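Local atomic coordinates of putative GTP pyrophosphokinase (Streptococcus mutans, PDB entry 3L9D), a protein that probably transfers pyrophosphate from ATP to GTP, as in the RelA/SpoT family, in the first step of making the alarmone ppGpp. Residues H152-Y157 / I167-I172; G107-V112 / Q173-A178; M35-F40 / E96-D101; Y44-G49 / V159-G164; F114-N119 / E218-R223. One frame throughout, in Å; residues are numbered along the deposited sequence.

Contact 1: H152-Y157 / I167-I172; sequences HVIVEY and IIMAEI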
# COMPACT_ATOMS: atom_id res chain seq x y z
N HIS A 152 -6.23 2.43 -0.41
CA HIS A 152 -6.08 1.02 -0.73
C HIS A 152 -6.63 0.67 -2.09
O HIS A 152 -7.77 0.97 -2.38
CB HIS A 152 -6.78 0.15 0.31
CG HIS A 152 -6.30 0.38 1.71
ND1 HIS A 152 -6.60 -0.48 2.74
CD2 HIS A 152 -5.54 1.36 2.24
CE1 HIS A 152 -6.05 -0.03 3.86
NE2 HIS A 152 -5.40 1.09 3.58
N VAL A 153 -5.81 0.01 -2.91
CA VAL A 153 -6.23 -0.47 -4.23
C VAL A 153 -6.04 -1.97 -4.31
O VAL A 153 -4.99 -2.48 -3.95
CB VAL A 153 -5.41 0.18 -5.35
CG1 VAL A 153 -5.89 -0.31 -6.69
CG2 VAL A 153 -5.49 1.71 -5.27
N ILE A 154 -7.05 -2.69 -4.78
CA ILE A 154 -6.91 -4.11 -5.00
C ILE A 154 -6.85 -4.35 -6.50
O ILE A 154 -7.63 -3.78 -7.27
CB ILE A 154 -8.07 -4.91 -4.35
CG1 ILE A 154 -8.15 -4.62 -2.85
CG2 ILE A 154 -7.89 -6.41 -4.62
CD1 ILE A 154 -6.84 -4.84 -2.07
N VAL A 155 -5.87 -5.15 -6.90
CA VAL A 155 -5.68 -5.45 -8.30
C VAL A 155 -5.66 -6.96 -8.51
O VAL A 155 -5.16 -7.70 -7.66
CB VAL A 155 -4.39 -4.78 -8.87
CG1 VAL A 155 -4.53 -3.26 -8.89
CG2 VAL A 155 -3.11 -5.24 -8.10
N GLU A 156 -6.26 -7.40 -9.61
CA GLU A 156 -6.09 -8.77 -10.09
C GLU A 156 -4.88 -8.76 -10.99
O GLU A 156 -4.79 -7.95 -11.92
CB GLU A 156 -7.28 -9.22 -10.92
CG GLU A 156 -8.53 -9.47 -10.16
CD GLU A 156 -9.67 -9.89 -11.08
OE1 GLU A 156 -9.43 -10.06 -12.30
OE2 GLU A 156 -10.79 -10.07 -10.57
N TYR A 157 -3.95 -9.66 -10.71
CA TYR A 157 -2.69 -9.71 -11.41
C TYR A 157 -2.46 -11.12 -11.93
O TYR A 157 -2.43 -12.07 -11.15
CB TYR A 157 -1.54 -9.29 -10.50
CG TYR A 157 -0.24 -9.20 -11.23
CD1 TYR A 157 0.04 -8.11 -12.05
CD2 TYR A 157 0.70 -10.22 -11.15
CE1 TYR A 157 1.24 -8.03 -12.75
CE2 TYR A 157 1.91 -10.15 -11.86
CZ TYR A 157 2.16 -9.05 -12.65
OH TYR A 157 3.34 -8.96 -13.34
N ILE A 167 -4.53 -16.17 -11.53
CA ILE A 167 -4.97 -14.81 -11.26
C ILE A 167 -4.94 -14.60 -9.74
O ILE A 167 -5.78 -15.18 -9.04
CB ILE A 167 -6.41 -14.54 -11.81
CG1 ILE A 167 -6.59 -15.10 -13.23
CG2 ILE A 167 -6.74 -13.06 -11.75
CD1 ILE A 167 -6.38 -14.10 -14.36
N ILE A 168 -4.00 -13.81 -9.23
CA ILE A 168 -3.94 -13.49 -7.79
C ILE A 168 -4.38 -12.04 -7.48
O ILE A 168 -4.38 -11.18 -8.35
CB ILE A 168 -2.53 -13.73 -7.20
CG1 ILE A 168 -1.50 -12.78 -7.82
CG2 ILE A 168 -2.10 -15.18 -7.42
CD1 ILE A 168 -1.29 -11.52 -7.07
N MET A 169 -4.75 -11.77 -6.24
CA MET A 169 -5.10 -10.41 -5.87
C MET A 169 -4.02 -9.80 -4.99
O MET A 169 -3.52 -10.45 -4.07
CB MET A 169 -6.46 -10.35 -5.17
CG MET A 169 -7.65 -10.24 -6.12
SD MET A 169 -9.20 -10.04 -5.21
CE MET A 169 -9.53 -11.74 -4.74
N ALA A 170 -3.66 -8.56 -5.29
CA ALA A 170 -2.66 -7.86 -4.50
C ALA A 170 -3.27 -6.59 -3.90
O ALA A 170 -4.07 -5.91 -4.54
CB ALA A 170 -1.46 -7.53 -5.35
N GLU A 171 -2.91 -6.28 -2.66
CA GLU A 171 -3.31 -5.00 -2.11
C GLU A 171 -2.20 -3.96 -2.18
O GLU A 171 -1.14 -4.11 -1.57
CB GLU A 171 -3.78 -5.15 -0.68
CG GLU A 171 -3.88 -3.81 0.00
CD GLU A 171 -4.65 -3.89 1.29
OE1 GLU A 171 -3.99 -4.00 2.35
OE2 GLU A 171 -5.91 -3.83 1.23
N ILE A 172 -2.43 -2.91 -2.95
CA ILE A 172 -1.51 -1.79 -3.05
C ILE A 172 -1.95 -0.66 -2.13
O ILE A 172 -3.03 -0.10 -2.29
CB ILE A 172 -1.50 -1.27 -4.49
CG1 ILE A 172 -1.14 -2.39 -5.45
CG2 ILE A 172 -0.51 -0.12 -4.64
CD1 ILE A 172 -1.59 -2.14 -6.86
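Val-155 and Ile-172 meet across a beta hairpin, in which strands 150-161 and 164-176 run antiparallel, 155° apart over these segments. CD1 of Ile-172 ends against both methyls of Val-155, 3.7 Å from CG2, with the two side chains at about a right angle. The same CG2 reaches CB of Ala-170, while Ile-168, its CG1 tucked between backbone N and carbonyl carbon (chi1 65°), brings CD1 to 4.1 Å from CB of Tyr-157. This face is roofed by helix 42-64, where Glu-50 takes the hydroxyl of Tyr-157. The other face carries Ile-154, whose CD1 lies 3.4 Å from CB of Glu-171 and whose CG2 lies 3.9 Å from SD of Met-169. Glu-171 then runs on past Ile-154 to put OE2 obliquely by the His-152 ring, but its OE1 bonds Gln-173. Three hydrogen-bonded pairs fix the register; in the first, Ile-172 N reaches Val-153 O at 2.8 Å and Val-153 N reaches Ile-172 O at 2.9 Å.

Contact 2: G107-V112 / Q173-A178; sequences GLRIMV and QIRTLA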
# COMPACT_ATOMS: atom_id res chain seq x y z
N GLY A 107 0.99 -7.96 -0.79
CA GLY A 107 0.77 -6.59 -0.36
C GLY A 107 1.86 -5.65 -0.82
O GLY A 107 3.04 -5.94 -0.62
N LEU A 108 1.49 -4.53 -1.43
CA LEU A 108 2.48 -3.58 -1.92
C LEU A 108 2.26 -2.19 -1.36
O LEU A 108 1.14 -1.79 -1.06
CB LEU A 108 2.49 -3.53 -3.44
CG LEU A 108 3.32 -4.64 -4.09
CD1 LEU A 108 2.44 -5.57 -4.87
CD2 LEU A 108 4.41 -4.03 -4.97
N ARG A 109 3.35 -1.44 -1.23
CA ARG A 109 3.27 -0.09 -0.72
C ARG A 109 3.96 0.89 -1.65
O ARG A 109 5.13 0.74 -1.94
CB ARG A 109 3.92 0.01 0.65
CG ARG A 109 3.17 -0.75 1.69
CD ARG A 109 3.34 -0.11 3.04
NE ARG A 109 2.52 -0.82 4.02
CZ ARG A 109 2.98 -1.29 5.17
NH1 ARG A 109 4.27 -1.10 5.49
NH2 ARG A 109 2.16 -1.93 6.01
N ILE A 110 3.22 1.89 -2.11
CA ILE A 110 3.80 2.94 -2.93
C ILE A 110 3.92 4.19 -2.08
O ILE A 110 2.91 4.79 -1.70
CB ILE A 110 2.95 3.18 -4.20
CG1 ILE A 110 2.91 1.88 -5.02
CG2 ILE A 110 3.49 4.34 -5.00
CD1 ILE A 110 2.09 1.93 -6.31
N MET A 111 5.15 4.56 -1.75
CA MET A 111 5.42 5.75 -0.95
C MET A 111 5.51 7.00 -1.83
O MET A 111 6.36 7.09 -2.71
CB MET A 111 6.71 5.58 -0.13
CG MET A 111 6.48 5.49 1.38
SD MET A 111 5.39 4.11 1.85
CE MET A 111 6.45 2.72 1.46
N VAL A 112 4.61 7.95 -1.59
CA VAL A 112 4.59 9.20 -2.33
C VAL A 112 5.03 10.34 -1.43
O VAL A 112 4.90 10.25 -0.22
CB VAL A 112 3.17 9.54 -2.87
CG1 VAL A 112 2.69 8.48 -3.89
CG2 VAL A 112 2.17 9.71 -1.70
N GLN A 173 -1.12 -0.31 -1.17
CA GLN A 173 -1.41 0.87 -0.36
C GLN A 173 -0.53 2.03 -0.77
O GLN A 173 0.68 1.85 -0.96
CB GLN A 173 -1.26 0.59 1.13
CG GLN A 173 -2.34 -0.34 1.64
CD GLN A 173 -2.26 -0.56 3.12
OE1 GLN A 173 -1.99 0.37 3.87
NE2 GLN A 173 -2.48 -1.80 3.55
N ILE A 174 -1.14 3.20 -0.91
CA ILE A 174 -0.42 4.40 -1.32
C ILE A 174 -0.35 5.37 -0.13
O ILE A 174 -1.37 5.67 0.50
CB ILE A 174 -1.11 5.02 -2.55
CG1 ILE A 174 -1.39 3.91 -3.59
CG2 ILE A 174 -0.28 6.15 -3.15
CD1 ILE A 174 -2.32 4.30 -4.71
N ARG A 175 0.84 5.85 0.20
CA ARG A 175 1.04 6.57 1.46
C ARG A 175 2.09 7.66 1.35
O ARG A 175 3.08 7.50 0.64
CB ARG A 175 1.51 5.60 2.54
CG ARG A 175 0.48 4.58 2.96
CD ARG A 175 1.06 3.64 3.99
NE ARG A 175 0.06 2.72 4.53
CZ ARG A 175 0.32 1.82 5.48
NH1 ARG A 175 1.53 1.72 5.99
NH2 ARG A 175 -0.65 1.03 5.92
N THR A 176 1.92 8.74 2.10
CA THR A 176 3.06 9.64 2.33
C THR A 176 4.06 9.01 3.30
O THR A 176 3.77 8.03 3.98
CB THR A 176 2.64 11.04 2.87
OG1 THR A 176 1.85 10.91 4.06
CG2 THR A 176 1.87 11.79 1.82
N LEU A 177 5.26 9.57 3.36
CA LEU A 177 6.25 9.10 4.29
C LEU A 177 5.67 9.16 5.73
O LEU A 177 5.76 8.18 6.50
CB LEU A 177 7.52 9.94 4.14
CG LEU A 177 8.33 9.78 2.83
CD1 LEU A 177 7.65 8.86 1.76
CD2 LEU A 177 8.73 11.16 2.20
N ALA A 178 5.05 10.28 6.07
CA ALA A 178 4.43 10.45 7.39
C ALA A 178 3.29 9.47 7.65
O ALA A 178 3.17 8.92 8.75
CB ALA A 178 3.96 11.89 7.61
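Ile-110 is bonded twice to strand 164-176, through both its N and its O: the N donates to Gln-173 O at 2.8 Å, and the O accepts from Arg-175 N at 3.0 Å. The ladder goes on in both directions, with Gln-173 N on Leu-108 O and Val-112 N on Arg-175 O, both at 2.7 Å and both within 15° of straight at the hydrogen. The tightly packed face is apolar. There CG1 of Val-112 meets CG2 of Ile-174 at 3.8 Å, and helix 117-126 closes over the pair through Val-121, while Phe-55 of helix 42-64 packs on Ile-110. This is the one parallel pairing in the mixed five-stranded sheet of the RelA/SpoT synthetase fold, with the short segments 26° apart. The opposite face is more polar and more open, with Arg-109 and Gln-173 partly exposed. Both arginine chains run extended from CG to NE, which lays the two guanidinium groups over one another in an offset stack, planes 19° apart, with NH1 of Arg-175 3.4 Å from NE of Arg-109. Arg-175 is fixed by partners elsewhere: NH1 bonds Asn-180 and NH2 bonds Tyr-148. Farther along this face, CD1 of Leu-177, an exposed residue at the start of helix 177-193, rests 3.6 Å from CG of Met-111.

Contact 3: M35-F40 / E96-D101; sequences MNWEEF and ENLTQD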
# COMPACT_ATOMS: atom_id res chain seq x y z
N MET A 35 -3.22 -28.27 4.15
CA MET A 35 -2.69 -27.07 3.50
C MET A 35 -1.16 -27.10 3.35
O MET A 35 -0.43 -27.21 4.34
CB MET A 35 -3.11 -25.80 4.27
CG MET A 35 -3.98 -24.82 3.47
SD MET A 35 -3.36 -24.48 1.79
CE MET A 35 -4.55 -23.27 1.21
N ASN A 36 -0.70 -27.00 2.11
CA ASN A 36 0.72 -26.84 1.79
C ASN A 36 1.00 -25.39 1.38
O ASN A 36 0.79 -25.00 0.23
CB ASN A 36 1.14 -27.79 0.67
CG ASN A 36 2.55 -27.52 0.15
OD1 ASN A 36 3.41 -26.97 0.86
ND2 ASN A 36 2.79 -27.89 -1.11
N TRP A 37 1.46 -24.60 2.33
CA TRP A 37 1.61 -23.17 2.10
C TRP A 37 2.70 -22.80 1.08
O TRP A 37 2.48 -21.97 0.19
CB TRP A 37 1.84 -22.47 3.44
CG TRP A 37 0.64 -22.53 4.33
CD1 TRP A 37 0.43 -23.38 5.37
CD2 TRP A 37 -0.53 -21.70 4.24
NE1 TRP A 37 -0.80 -23.13 5.94
CE2 TRP A 37 -1.40 -22.11 5.27
CE3 TRP A 37 -0.92 -20.65 3.39
CZ2 TRP A 37 -2.65 -21.50 5.47
CZ3 TRP A 37 -2.15 -20.04 3.60
CH2 TRP A 37 -3.00 -20.47 4.63
N GLU A 38 3.88 -23.40 1.21
CA GLU A 38 4.97 -23.08 0.31
C GLU A 38 4.54 -23.14 -1.15
O GLU A 38 5.03 -22.36 -1.98
CB GLU A 38 6.16 -24.00 0.54
CG GLU A 38 7.38 -23.61 -0.27
CD GLU A 38 8.60 -24.48 0.03
OE1 GLU A 38 8.41 -25.68 0.32
OE2 GLU A 38 9.74 -23.95 -0.03
N GLU A 39 3.62 -24.04 -1.48
CA GLU A 39 3.15 -24.16 -2.85
C GLU A 39 2.08 -23.14 -3.20
O GLU A 39 2.12 -22.53 -4.28
CB GLU A 39 2.60 -25.56 -3.12
CG GLU A 39 1.75 -25.61 -4.39
CD GLU A 39 1.10 -26.96 -4.63
OE1 GLU A 39 0.04 -27.00 -5.28
OE2 GLU A 39 1.65 -27.98 -4.15
N PHE A 40 1.12 -22.96 -2.31
CA PHE A 40 0.01 -22.05 -2.56
C PHE A 40 0.55 -20.63 -2.70
O PHE A 40 0.08 -19.85 -3.52
CB PHE A 40 -1.02 -22.13 -1.44
CG PHE A 40 -1.97 -20.96 -1.39
CD1 PHE A 40 -3.13 -20.98 -2.12
CD2 PHE A 40 -1.69 -19.86 -0.60
CE1 PHE A 40 -3.99 -19.90 -2.08
CE2 PHE A 40 -2.54 -18.78 -0.55
CZ PHE A 40 -3.70 -18.80 -1.29
N GLU A 96 -10.03 -23.49 0.23
CA GLU A 96 -10.41 -23.64 -1.18
C GLU A 96 -10.83 -22.32 -1.84
O GLU A 96 -10.85 -22.20 -3.06
CB GLU A 96 -11.52 -24.70 -1.35
CG GLU A 96 -12.45 -24.86 -0.14
CD GLU A 96 -11.79 -25.58 1.05
OE1 GLU A 96 -10.96 -26.50 0.82
OE2 GLU A 96 -12.09 -25.22 2.21
N ASN A 97 -11.15 -21.32 -1.02
CA ASN A 97 -11.52 -20.01 -1.56
C ASN A 97 -10.51 -18.90 -1.31
O ASN A 97 -10.86 -17.73 -1.46
CB ASN A 97 -12.87 -19.59 -1.01
CG ASN A 97 -13.96 -20.59 -1.33
OD1 ASN A 97 -14.86 -20.81 -0.53
ND2 ASN A 97 -13.87 -21.21 -2.51
N LEU A 98 -9.28 -19.25 -0.93
CA LEU A 98 -8.29 -18.22 -0.62
C LEU A 98 -8.01 -17.33 -1.83
O LEU A 98 -8.13 -16.11 -1.76
CB LEU A 98 -6.99 -18.86 -0.16
CG LEU A 98 -6.91 -19.27 1.30
CD1 LEU A 98 -5.49 -19.68 1.59
CD2 LEU A 98 -7.34 -18.13 2.20
N THR A 99 -7.62 -17.95 -2.93
CA THR A 99 -7.20 -17.18 -4.08
C THR A 99 -8.33 -16.29 -4.57
O THR A 99 -8.12 -15.12 -4.88
CB THR A 99 -6.68 -18.07 -5.22
OG1 THR A 99 -5.33 -18.47 -4.93
CG2 THR A 99 -6.71 -17.32 -6.53
N GLN A 100 -9.54 -16.83 -4.64
CA GLN A 100 -10.64 -16.06 -5.20
C GLN A 100 -11.22 -15.05 -4.20
O GLN A 100 -11.83 -14.07 -4.61
CB GLN A 100 -11.72 -16.99 -5.78
CG GLN A 100 -12.76 -17.46 -4.79
CD GLN A 100 -13.96 -18.12 -5.48
OE1 GLN A 100 -15.12 -17.89 -5.10
NE2 GLN A 100 -13.69 -18.93 -6.49
N ASP A 101 -11.01 -15.27 -2.91
CA ASP A 101 -11.69 -14.44 -1.91
C ASP A 101 -10.80 -13.54 -1.04
O ASP A 101 -11.29 -12.56 -0.49
CB ASP A 101 -12.59 -15.30 -1.01
CG ASP A 101 -13.92 -15.68 -1.67
OD1 ASP A 101 -14.24 -15.18 -2.79
OD2 ASP A 101 -14.66 -16.49 -1.06
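Two short helical turns, 37-40 near the modelled N terminus and 98-101 ahead of strand 106-112, meet here through one leucine pushed among apolar side chains. Leu-98 points toward the other segment, and its CD1 sits over a face of the Phe-40 ring, 4.0 Å from the centroid and 29° off the ring normal, a CH-pi contact. CB of the same leucine comes to 3.5 Å from Phe-40 CZ, and the two side chains cross at about a right angle. Phe-40 presents its ring this way because CG is anti to the backbone N (chi1 163°), which throws the ring out from its helix. Met-35, bent at chi2, reaches Leu-98 tip to tip, CE to CD1 at 3.7 Å. Trp-37 adds CZ3 at 3.9 Å from that same CD1, which therefore touches three residues. No hydrogen bond joins the segments. Thr-99 brings OG1 obliquely to the Phe-40 ring, 3.5 Å from CE1, but bonds the hydroxyl of Tyr-44 on helix 42-64. The contact lies at the surface, its centre about 22 Å from the centre of the chain, with helix 81-91 alongside: Ile-81, Ile-84 and Lys-85 touch Trp-37, and Met-88 touches Leu-98.

Contact 4: Y44-G49 / V159-G164; sequences YIQAVG and VDTISG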
# COMPACT_ATOMS: atom_id res chain seq x y z
N TYR A 44 2.27 -15.74 -5.40
CA TYR A 44 2.18 -14.45 -4.73
C TYR A 44 3.57 -13.90 -4.50
O TYR A 44 3.80 -12.69 -4.55
CB TYR A 44 1.44 -14.55 -3.40
CG TYR A 44 -0.02 -14.93 -3.53
CD1 TYR A 44 -1.01 -13.95 -3.60
CD2 TYR A 44 -0.40 -16.25 -3.58
CE1 TYR A 44 -2.34 -14.30 -3.72
CE2 TYR A 44 -1.71 -16.60 -3.70
CZ TYR A 44 -2.68 -15.63 -3.77
OH TYR A 44 -3.98 -16.00 -3.88
N ILE A 45 4.51 -14.80 -4.23
CA ILE A 45 5.89 -14.40 -4.09
C ILE A 45 6.40 -13.82 -5.40
O ILE A 45 7.07 -12.77 -5.42
CB ILE A 45 6.78 -15.57 -3.65
CG1 ILE A 45 6.50 -15.91 -2.18
CG2 ILE A 45 8.26 -15.21 -3.85
CD1 ILE A 45 6.76 -17.33 -1.81
N GLN A 46 6.09 -14.50 -6.50
CA GLN A 46 6.43 -14.03 -7.84
C GLN A 46 5.79 -12.67 -8.13
O GLN A 46 6.47 -11.75 -8.58
CB GLN A 46 5.93 -15.00 -8.90
CG GLN A 46 6.52 -16.38 -8.84
CD GLN A 46 6.11 -17.22 -10.05
OE1 GLN A 46 5.43 -18.25 -9.90
NE2 GLN A 46 6.51 -16.79 -11.26
N ALA A 47 4.48 -12.57 -7.89
CA ALA A 47 3.71 -11.35 -8.13
C ALA A 47 4.30 -10.12 -7.40
O ALA A 47 4.42 -9.06 -8.00
CB ALA A 47 2.26 -11.56 -7.76
N VAL A 48 4.68 -10.27 -6.14
CA VAL A 48 5.28 -9.15 -5.41
C VAL A 48 6.55 -8.69 -6.10
O VAL A 48 6.84 -7.50 -6.15
CB VAL A 48 5.60 -9.51 -3.94
CG1 VAL A 48 6.33 -8.37 -3.27
CG2 VAL A 48 4.33 -9.80 -3.19
N GLY A 49 7.32 -9.65 -6.60
CA GLY A 49 8.59 -9.37 -7.25
C GLY A 49 8.41 -8.59 -8.55
O GLY A 49 9.11 -7.60 -8.76
N VAL A 159 -0.26 -13.99 -13.06
CA VAL A 159 1.13 -14.40 -12.95
C VAL A 159 1.33 -15.76 -13.60
O VAL A 159 0.68 -16.73 -13.22
CB VAL A 159 1.60 -14.43 -11.49
CG1 VAL A 159 0.68 -15.27 -10.65
CG2 VAL A 159 3.02 -14.96 -11.42
N ASP A 160 2.22 -15.83 -14.58
CA ASP A 160 2.55 -17.10 -15.22
C ASP A 160 3.50 -17.90 -14.35
O ASP A 160 4.52 -17.39 -13.95
CB ASP A 160 3.13 -16.90 -16.62
CG ASP A 160 2.10 -16.37 -17.60
OD1 ASP A 160 1.50 -17.18 -18.34
OD2 ASP A 160 1.85 -15.15 -17.58
N THR A 161 3.12 -19.14 -14.03
CA THR A 161 3.97 -20.03 -13.25
C THR A 161 4.42 -21.17 -14.18
O THR A 161 3.98 -21.25 -15.32
CB THR A 161 3.23 -20.61 -12.02
OG1 THR A 161 2.19 -21.48 -12.47
CG2 THR A 161 2.60 -19.50 -11.20
N ILE A 162 5.29 -22.05 -13.70
CA ILE A 162 5.69 -23.20 -14.50
C ILE A 162 4.53 -24.18 -14.73
O ILE A 162 4.59 -25.01 -15.65
CB ILE A 162 6.91 -23.93 -13.91
CG1 ILE A 162 6.56 -24.58 -12.57
CG2 ILE A 162 8.07 -22.98 -13.74
CD1 ILE A 162 7.77 -25.20 -11.88
N SER A 163 3.49 -24.10 -13.92
CA SER A 163 2.33 -24.97 -14.14
C SER A 163 1.13 -24.24 -14.74
O SER A 163 0.04 -24.80 -14.79
CB SER A 163 1.90 -25.69 -12.86
OG SER A 163 1.39 -24.77 -11.91
N GLY A 164 1.33 -23.00 -15.19
CA GLY A 164 0.28 -22.25 -15.84
C GLY A 164 -0.02 -20.91 -15.19
O GLY A 164 0.62 -20.53 -14.21
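Gln-46 reaches from helix 42-64 across the end of strand 150-161, where the beta hairpin with strand 164-176 turns round. The helix and strand segments are 8.7 Å apart at their axes and 130° apart in direction, a spacing bridged by Gln-46 and Val-159 together. Gln-46 has CG anti to the carbonyl carbon (chi1 -62°) and stays extended beyond it, so its aliphatic part passes over Val-159 before the amide arrives near Thr-161. Val-159 answers with CG2, which sits 3.8 Å from CB of Gln-46, and the two side chains cross at about a right angle. Helix residues Pro-43 and Glu-50 also touch Val-159, so the valine is buried, whereas Gln-46 is partly exposed. CG2 of Thr-161 lies by the amide end of Gln-46, while OG1 stands between the threonine's backbone N and carbonyl carbon (chi1 67°). That rotation aims the hydroxyl into the type I turn from Thr-161 to Gly-164, where it accepts from Ser-163 N at 3.3 Å in an ST turn. Gly-164 O is held twice by Thr-161, taking its backbone N at 2.9 Å and, in the carbonyl plane on a lone pair, its OG1 at 2.5 Å, a short distance whose exact value is doubtful.

Contact 5: F114-N119 / E218-R223; sequences FVDDVN and EMRQIR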
# COMPACT_ATOMS: atom_id res chain seq x y z
N PHE A 114 3.84 13.75 -1.64
CA PHE A 114 2.73 14.65 -1.26
C PHE A 114 1.36 13.98 -1.27
O PHE A 114 1.11 13.07 -2.06
CB PHE A 114 2.69 15.86 -2.19
CG PHE A 114 3.96 16.65 -2.21
CD1 PHE A 114 4.34 17.39 -1.10
CD2 PHE A 114 4.77 16.67 -3.34
CE1 PHE A 114 5.53 18.13 -1.12
CE2 PHE A 114 5.94 17.41 -3.37
CZ PHE A 114 6.32 18.14 -2.26
N VAL A 115 0.47 14.43 -0.40
CA VAL A 115 -0.90 13.92 -0.43
C VAL A 115 -1.42 13.96 -1.87
O VAL A 115 -2.02 13.00 -2.37
CB VAL A 115 -1.83 14.77 0.45
CG1 VAL A 115 -3.25 14.60 0.01
CG2 VAL A 115 -1.66 14.39 1.92
N ASP A 116 -1.14 15.06 -2.54
CA ASP A 116 -1.58 15.27 -3.90
C ASP A 116 -1.06 14.22 -4.87
O ASP A 116 -1.74 13.90 -5.86
CB ASP A 116 -1.20 16.68 -4.35
CG ASP A 116 -1.64 17.74 -3.35
OD1 ASP A 116 -0.93 17.95 -2.33
OD2 ASP A 116 -2.69 18.37 -3.58
N ASP A 117 0.13 13.67 -4.62
CA ASP A 117 0.68 12.67 -5.54
C ASP A 117 -0.12 11.36 -5.59
O ASP A 117 0.05 10.56 -6.52
CB ASP A 117 2.14 12.36 -5.22
CG ASP A 117 3.05 13.53 -5.48
OD1 ASP A 117 2.83 14.26 -6.48
OD2 ASP A 117 4.00 13.70 -4.70
N VAL A 118 -0.99 11.13 -4.61
CA VAL A 118 -1.80 9.92 -4.56
C VAL A 118 -2.70 9.74 -5.79
O VAL A 118 -2.77 8.64 -6.36
CB VAL A 118 -2.68 9.86 -3.28
CG1 VAL A 118 -3.59 8.59 -3.27
CG2 VAL A 118 -1.82 9.94 -2.01
N ASN A 119 -3.39 10.80 -6.19
CA ASN A 119 -4.29 10.71 -7.34
C ASN A 119 -3.53 10.48 -8.65
O ASN A 119 -4.02 9.79 -9.55
CB ASN A 119 -5.23 11.92 -7.45
CG ASN A 119 -6.33 11.92 -6.38
OD1 ASN A 119 -6.77 10.86 -5.90
ND2 ASN A 119 -6.78 13.12 -6.00
N GLU A 218 0.96 20.93 5.74
CA GLU A 218 1.84 22.09 5.56
C GLU A 218 2.69 22.01 4.31
O GLU A 218 2.74 22.94 3.52
CB GLU A 218 2.73 22.28 6.78
CG GLU A 218 1.97 22.82 7.97
CD GLU A 218 1.44 24.22 7.71
OE1 GLU A 218 1.85 24.84 6.72
OE2 GLU A 218 0.62 24.70 8.52
N MET A 219 3.38 20.89 4.11
CA MET A 219 4.27 20.77 2.96
C MET A 219 3.55 20.80 1.59
O MET A 219 4.08 21.34 0.61
CB MET A 219 5.14 19.52 3.09
CG MET A 219 6.27 19.66 4.10
SD MET A 219 7.47 20.93 3.64
CE MET A 219 8.78 20.55 4.81
N ARG A 220 2.34 20.24 1.51
CA ARG A 220 1.66 20.17 0.22
C ARG A 220 1.37 21.56 -0.30
O ARG A 220 1.22 21.77 -1.50
CB ARG A 220 0.35 19.37 0.31
CG ARG A 220 -0.78 20.08 1.04
CD ARG A 220 -1.91 19.14 1.38
NE ARG A 220 -2.62 18.69 0.19
CZ ARG A 220 -3.71 17.92 0.19
NH1 ARG A 220 -4.23 17.50 1.35
NH2 ARG A 220 -4.28 17.58 -0.96
N GLN A 221 1.30 22.53 0.61
CA GLN A 221 0.92 23.88 0.22
C GLN A 221 2.02 24.62 -0.53
O GLN A 221 1.74 25.41 -1.44
CB GLN A 221 0.42 24.64 1.44
CG GLN A 221 -1.07 24.44 1.63
CD GLN A 221 -1.56 24.76 3.02
OE1 GLN A 221 -0.87 25.42 3.80
NE2 GLN A 221 -2.77 24.30 3.34
N ILE A 222 3.27 24.33 -0.17
CA ILE A 222 4.43 24.85 -0.89
C ILE A 222 4.96 23.78 -1.85
O ILE A 222 6.11 23.85 -2.31
CB ILE A 222 5.55 25.29 0.07
CG1 ILE A 222 6.06 24.12 0.92
CG2 ILE A 222 5.05 26.40 0.98
CD1 ILE A 222 7.13 24.50 1.94
N ARG A 223 4.13 22.79 -2.17
CA ARG A 223 4.57 21.65 -2.96
C ARG A 223 5.07 22.03 -4.35
O ARG A 223 6.05 21.46 -4.83
CB ARG A 223 3.48 20.57 -3.02
CG ARG A 223 2.97 20.22 -4.41
CD ARG A 223 1.61 19.54 -4.29
NE ARG A 223 0.65 20.42 -3.63
CZ ARG A 223 -0.48 20.85 -4.19
NH1 ARG A 223 -0.80 20.46 -5.42
NH2 ARG A 223 -1.29 21.65 -3.51
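Asp-116 is shared by two arginines that meet its carboxylate differently. Arg-220 makes the directed salt bridge: NH2 donates to OD2 at 3.2 Å and 169°, from 58° above the carboxylate plane, while NE gives OD1 a weak, bent bond of 3.1 Å. Arg-223 instead stacks its guanidinium flat on the carboxylate, planes 10° apart, so NE at 3.2 Å from OD1 contributes charge alone. The NE of Arg-223 donates instead to Arg-220 O, at 2.6 Å and on a lone pair, which holds the guanidinium in place. Glu-217 pairs with Arg-220 NH1. This salt-bridge network joins the turn leading from strand 106-112 into helix 117-126 to the break between helices 199-221 and 223-230. Val-115 lays CG1 over one face of the Arg-220 guanidinium, 3.3 Å from NH2. Farther out, Arg-223 CB stands over the centre of the Phe-114 ring in a CH-pi contact, 3.7 Å from the centroid, and Met-219 CB reaches the ring at CE1.

From the N terminus, contact 3 closes first, joining helices 37-40 and 98-101. Contact 4 opens inside that loop on helix 42-64 and closes far later at the hairpin turn, so contact 4 crosses all the others; Thr-99 and Tyr-44 also link it directly to contact 3. Strand 106-112 then opens contact 2, and residues 114-119 open contact 5. Contact 1, the hairpin, is nested within the loops of both 2 and 5. Contact 2 closes at 173-178, and contact 5 crosses it, closing last at 218-223. Contacts 1 and 2 share strand 164-176 at the middle of the sheet. Contacts 3 and 5, centres about 39 Å apart, lie on opposite sides of the chain's centre.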